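Local coordinates for protein molybdopterin adenylyltransferase (Pyrococcus furiosus, PDB 4LHB) that catalyses the ATP-dependent adenylylation of molybdopterin, releasing diphosphate, in the biosynthesis of the molybdenum cofactor, and assembles as a homohexamer, at residues S51-I56 and V66-V71; S60-H65 and S175-I180. One frame throughout, in Å; residues are numbered along the deposited sequence.

Strand 32-38 comes first along the chain and later serves both contacts as a neighbour. After the short helix 40-44 comes helix 51-60, and its opening turns belong to contact 1; the chain then reverses through the loop that supplies Leu62 and runs back as strand 64-71, which closes contact 1 after only a short excursion. Contact 2 starts inside that excursion, at 60-65, and is completed 110 residues later by helix 163-184, so the two contacts cross along the sequence. They also meet in space, where Ile56 CG2 packs 3.5 Å from His65 CD2. Contact 1 ties helix 51-60 to strand 64-71, an edge strand within this chain; contact 2 brings the turn beyond that helix against helix 163-184.

Contact 1: S51-I56 and V66-V71; sequences SGPLII and VYYKIV
Ile56 lays its CD1 methyl over one face of the Tyr68 ring, and the two side chains cross at about a right angle. The methyl sits 4.1 Å from the centroid of the Tyr68 ring and 22° off the ring normal, a CH-pi contact displaced toward the CG and CD1 side of the ring. The CB of Tyr68 already points to the helix, and with CG anti to the backbone N (chi1 171°) the ring lies against the Ile56 methyl; Ile56 has CG1 beside its N and extends CD1 to meet it. This is the helix-on-strand packing of a right-handed beta-alpha-beta crossover in the alpha/beta fold of the MoaB/Mog family: helix 51-60 joins strand 32-38 to its parallel neighbour 64-71, and its axis runs nearly antiparallel to the strand, at 167° and 10.0 Å between the short segments. Farther out along the ring, Gly52 CA lies 4.3 Å from Tyr68 CE1, approaching obliquely, and with no side chain at Gly52 the ring comes close to the helix backbone. Pro53 CD is 4.2 Å from Tyr68 OH. That hydroxyl hydrogen-bonds to Asp49 OD2, just ahead of the helix, while Asp49 OD1 accepts the amide of Gly52.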
# COMPACT_ATOMS: atom_id res chain seq x y z
N SER C 51 15.48 -29.91 -3.73
CA SER C 51 14.15 -29.48 -3.26
C SER C 51 13.04 -29.53 -4.32
O SER C 51 11.93 -30.00 -4.04
CB SER C 51 14.21 -28.08 -2.63
OG SER C 51 14.96 -28.11 -1.43
N GLY C 52 13.29 -29.01 -5.51
CA GLY C 52 12.31 -29.16 -6.59
C GLY C 52 11.84 -30.62 -6.74
O GLY C 52 10.66 -30.91 -6.63
N PRO C 53 12.78 -31.56 -6.96
CA PRO C 53 12.42 -32.99 -7.15
C PRO C 53 11.63 -33.59 -6.01
O PRO C 53 10.71 -34.38 -6.27
CB PRO C 53 13.80 -33.68 -7.29
CG PRO C 53 14.63 -32.61 -7.93
CD PRO C 53 14.23 -31.33 -7.22
N LEU C 54 11.98 -33.25 -4.78
CA LEU C 54 11.16 -33.68 -3.65
C LEU C 54 9.70 -33.21 -3.86
O LEU C 54 8.78 -34.03 -3.87
CB LEU C 54 11.74 -33.17 -2.34
CG LEU C 54 10.94 -33.52 -1.08
CD1 LEU C 54 10.55 -35.01 -1.04
CD2 LEU C 54 11.75 -33.10 0.16
N ILE C 55 9.50 -31.90 -4.06
CA ILE C 55 8.16 -31.33 -4.31
C ILE C 55 7.46 -32.07 -5.43
O ILE C 55 6.28 -32.36 -5.32
CB ILE C 55 8.19 -29.79 -4.64
CG1 ILE C 55 8.73 -28.95 -3.46
CG2 ILE C 55 6.83 -29.21 -4.98
CD1 ILE C 55 9.37 -27.64 -3.90
N ILE C 56 8.19 -32.39 -6.51
CA ILE C 56 7.58 -33.08 -7.64
C ILE C 56 7.16 -34.50 -7.25
O ILE C 56 6.14 -34.99 -7.67
CB ILE C 56 8.54 -33.14 -8.86
CG1 ILE C 56 8.80 -31.75 -9.41
CG2 ILE C 56 7.98 -34.01 -10.00
CD1 ILE C 56 10.07 -31.71 -10.24
N VAL C 66 2.98 -30.75 -14.42
CA VAL C 66 3.02 -30.23 -15.81
C VAL C 66 4.18 -29.29 -16.15
O VAL C 66 4.29 -28.84 -17.28
CB VAL C 66 1.70 -29.52 -16.17
CG1 VAL C 66 0.54 -30.48 -16.04
CG2 VAL C 66 1.48 -28.27 -15.31
N TYR C 67 5.04 -28.97 -15.19
CA TYR C 67 6.08 -27.94 -15.40
C TYR C 67 7.11 -27.93 -14.32
O TYR C 67 6.77 -27.97 -13.15
CB TYR C 67 5.45 -26.55 -15.45
CG TYR C 67 6.40 -25.44 -15.84
CD1 TYR C 67 6.45 -24.99 -17.14
CD2 TYR C 67 7.25 -24.82 -14.90
CE1 TYR C 67 7.31 -23.97 -17.51
CE2 TYR C 67 8.11 -23.82 -15.27
CZ TYR C 67 8.13 -23.39 -16.58
OH TYR C 67 8.96 -22.35 -17.00
N TYR C 68 8.37 -27.83 -14.73
CA TYR C 68 9.52 -27.66 -13.82
C TYR C 68 10.63 -26.77 -14.47
O TYR C 68 10.87 -26.86 -15.69
CB TYR C 68 10.07 -28.99 -13.41
CG TYR C 68 11.36 -28.94 -12.67
CD1 TYR C 68 11.47 -28.29 -11.47
CD2 TYR C 68 12.48 -29.60 -13.17
CE1 TYR C 68 12.67 -28.27 -10.78
CE2 TYR C 68 13.69 -29.58 -12.50
CZ TYR C 68 13.79 -28.91 -11.30
OH TYR C 68 14.99 -28.93 -10.64
N LYS C 69 11.25 -25.89 -13.68
CA LYS C 69 12.34 -25.05 -14.15
C LYS C 69 13.15 -24.51 -13.00
O LYS C 69 12.59 -24.25 -11.92
CB LYS C 69 11.82 -23.90 -14.98
CG LYS C 69 12.93 -23.10 -15.63
CD LYS C 69 12.56 -22.59 -17.02
CE LYS C 69 13.29 -21.30 -17.46
NZ LYS C 69 12.42 -20.56 -18.44
N ILE C 70 14.48 -24.40 -13.21
CA ILE C 70 15.39 -23.84 -12.19
C ILE C 70 15.68 -22.50 -12.75
O ILE C 70 16.04 -22.42 -13.91
CB ILE C 70 16.72 -24.58 -12.06
CG1 ILE C 70 16.48 -26.09 -12.01
CG2 ILE C 70 17.49 -24.15 -10.81
CD1 ILE C 70 17.27 -26.81 -10.91
N VAL C 71 15.47 -21.45 -11.97
CA VAL C 71 15.73 -20.08 -12.46
C VAL C 71 16.63 -19.33 -11.48
O VAL C 71 16.64 -19.56 -10.27
CB VAL C 71 14.40 -19.28 -12.68
CG1 VAL C 71 13.53 -19.94 -13.74
CG2 VAL C 71 13.63 -19.06 -11.37

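Contact 2: S60-H65 and S175-I180; sequences SKLGEH and SEVFHI
Leu62, in the loop that follows helix 51-60, lies against two consecutive residues of helix 163-184, Val177 and Phe178. Just ahead of them in the same helix, Ser175 and Glu176 pack against Tyr135 of a neighbouring subunit in the hexamer. Val177 is buried and points its side chain toward the loop, where its CG1 comes within 4.4 Å of Leu62 CD2; Phe31 touches both Val177 and Leu62, so the three form a small apolar group. In the alpha/beta fold of this family, helix 163-184 and helix 51-60 pack side by side on one face of the central sheet, and Leu62 reaches the former from the turn between helix 51-60 and the edge strand 64-71. Phe178 follows, its CG beside its backbone N (chi1 -71°), which swings the ring toward the loop although its CB starts off to one side. Phe178 CE2 meets Leu62 CG at 4.1 Å, an oblique apolar approach. No hydrogen bond crosses between the segments, and the contact rests on these apolar side chains. One turn on from Glu176, the amide of Ile180 bonds to Glu176 O at 2.8 Å, and the Ile180 side chain sets this part of the helix on strand 153-159.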
# COMPACT_ATOMS: atom_id res chain seq x y z
N SER C 60 3.24 -35.19 -6.98
CA SER C 60 2.86 -36.11 -8.05
C SER C 60 1.92 -37.23 -7.54
O SER C 60 1.20 -37.84 -8.31
CB SER C 60 4.09 -36.76 -8.70
OG SER C 60 4.58 -36.01 -9.79
N LYS C 61 1.96 -37.51 -6.24
CA LYS C 61 1.02 -38.44 -5.61
C LYS C 61 -0.41 -37.97 -5.59
O LYS C 61 -1.30 -38.81 -5.47
CB LYS C 61 1.43 -38.73 -4.17
CG LYS C 61 2.83 -39.36 -4.05
CD LYS C 61 3.35 -39.29 -2.61
CE LYS C 61 4.73 -39.95 -2.49
NZ LYS C 61 5.16 -39.81 -1.06
N LEU C 62 -0.62 -36.65 -5.72
CA LEU C 62 -1.95 -35.99 -5.65
C LEU C 62 -2.42 -35.29 -6.99
O LEU C 62 -3.61 -35.33 -7.37
CB LEU C 62 -1.92 -35.00 -4.48
CG LEU C 62 -2.48 -35.21 -3.05
CD1 LEU C 62 -2.63 -36.66 -2.66
CD2 LEU C 62 -1.72 -34.43 -1.97
N GLY C 63 -1.52 -34.65 -7.74
CA GLY C 63 -1.91 -33.97 -9.01
C GLY C 63 -0.97 -34.29 -10.16
O GLY C 63 0.03 -34.89 -9.95
N GLU C 64 -1.27 -33.85 -11.36
CA GLU C 64 -0.49 -34.14 -12.53
C GLU C 64 0.63 -33.06 -12.67
O GLU C 64 0.36 -31.86 -12.77
CB GLU C 64 -1.44 -34.15 -13.75
CG GLU C 64 -0.76 -34.11 -15.14
CD GLU C 64 -1.74 -33.91 -16.33
OE1 GLU C 64 -2.94 -33.56 -16.14
OE2 GLU C 64 -1.29 -34.09 -17.50
N HIS C 65 1.89 -33.47 -12.66
CA HIS C 65 3.03 -32.54 -12.80
C HIS C 65 3.10 -32.06 -14.18
O HIS C 65 3.26 -32.87 -15.05
CB HIS C 65 4.30 -33.30 -12.50
CG HIS C 65 5.57 -32.53 -12.72
ND1 HIS C 65 5.68 -31.19 -12.48
CD2 HIS C 65 6.83 -32.95 -13.11
CE1 HIS C 65 6.93 -30.80 -12.72
NE2 HIS C 65 7.63 -31.88 -13.10
N SER C 175 -1.95 -31.58 2.94
CA SER C 175 -3.17 -31.52 3.75
C SER C 175 -4.25 -30.56 3.22
O SER C 175 -5.45 -30.86 3.38
CB SER C 175 -2.80 -31.19 5.17
OG SER C 175 -3.94 -30.96 5.95
N GLU C 176 -3.87 -29.46 2.53
CA GLU C 176 -4.89 -28.43 2.23
C GLU C 176 -5.12 -28.09 0.79
O GLU C 176 -6.05 -27.32 0.48
CB GLU C 176 -4.62 -27.17 3.00
CG GLU C 176 -4.43 -27.42 4.49
CD GLU C 176 -5.67 -28.03 5.12
OE1 GLU C 176 -5.53 -28.80 6.07
OE2 GLU C 176 -6.78 -27.71 4.67
N VAL C 177 -4.31 -28.64 -0.10
CA VAL C 177 -4.42 -28.23 -1.51
C VAL C 177 -5.85 -28.30 -2.04
O VAL C 177 -6.32 -27.35 -2.70
CB VAL C 177 -3.43 -28.94 -2.44
CG1 VAL C 177 -3.64 -30.45 -2.43
CG2 VAL C 177 -3.56 -28.35 -3.84
N PHE C 178 -6.58 -29.36 -1.71
CA PHE C 178 -7.97 -29.51 -2.22
C PHE C 178 -8.94 -28.61 -1.49
O PHE C 178 -9.82 -28.02 -2.11
CB PHE C 178 -8.44 -30.95 -2.11
CG PHE C 178 -7.78 -31.86 -3.07
CD1 PHE C 178 -8.12 -31.82 -4.42
CD2 PHE C 178 -6.82 -32.74 -2.64
CE1 PHE C 178 -7.50 -32.67 -5.34
CE2 PHE C 178 -6.20 -33.60 -3.54
CZ PHE C 178 -6.54 -33.58 -4.90
N HIS C 179 -8.80 -28.47 -0.17
CA HIS C 179 -9.64 -27.45 0.52
C HIS C 179 -9.48 -26.09 -0.17
O HIS C 179 -10.47 -25.37 -0.52
CB HIS C 179 -9.28 -27.29 1.98
CG HIS C 179 -9.54 -28.50 2.84
ND1 HIS C 179 -10.28 -29.55 2.45
CD2 HIS C 179 -9.15 -28.77 4.16
CE1 HIS C 179 -10.35 -30.45 3.45
NE2 HIS C 179 -9.65 -29.97 4.48
N ILE C 180 -8.22 -25.74 -0.42
CA ILE C 180 -7.91 -24.42 -0.96
C ILE C 180 -8.51 -24.31 -2.34
O ILE C 180 -9.21 -23.34 -2.66
CB ILE C 180 -6.39 -24.10 -0.98
CG1 ILE C 180 -5.83 -24.05 0.44
CG2 ILE C 180 -6.22 -22.76 -1.59
CD1 ILE C 180 -4.36 -24.27 0.62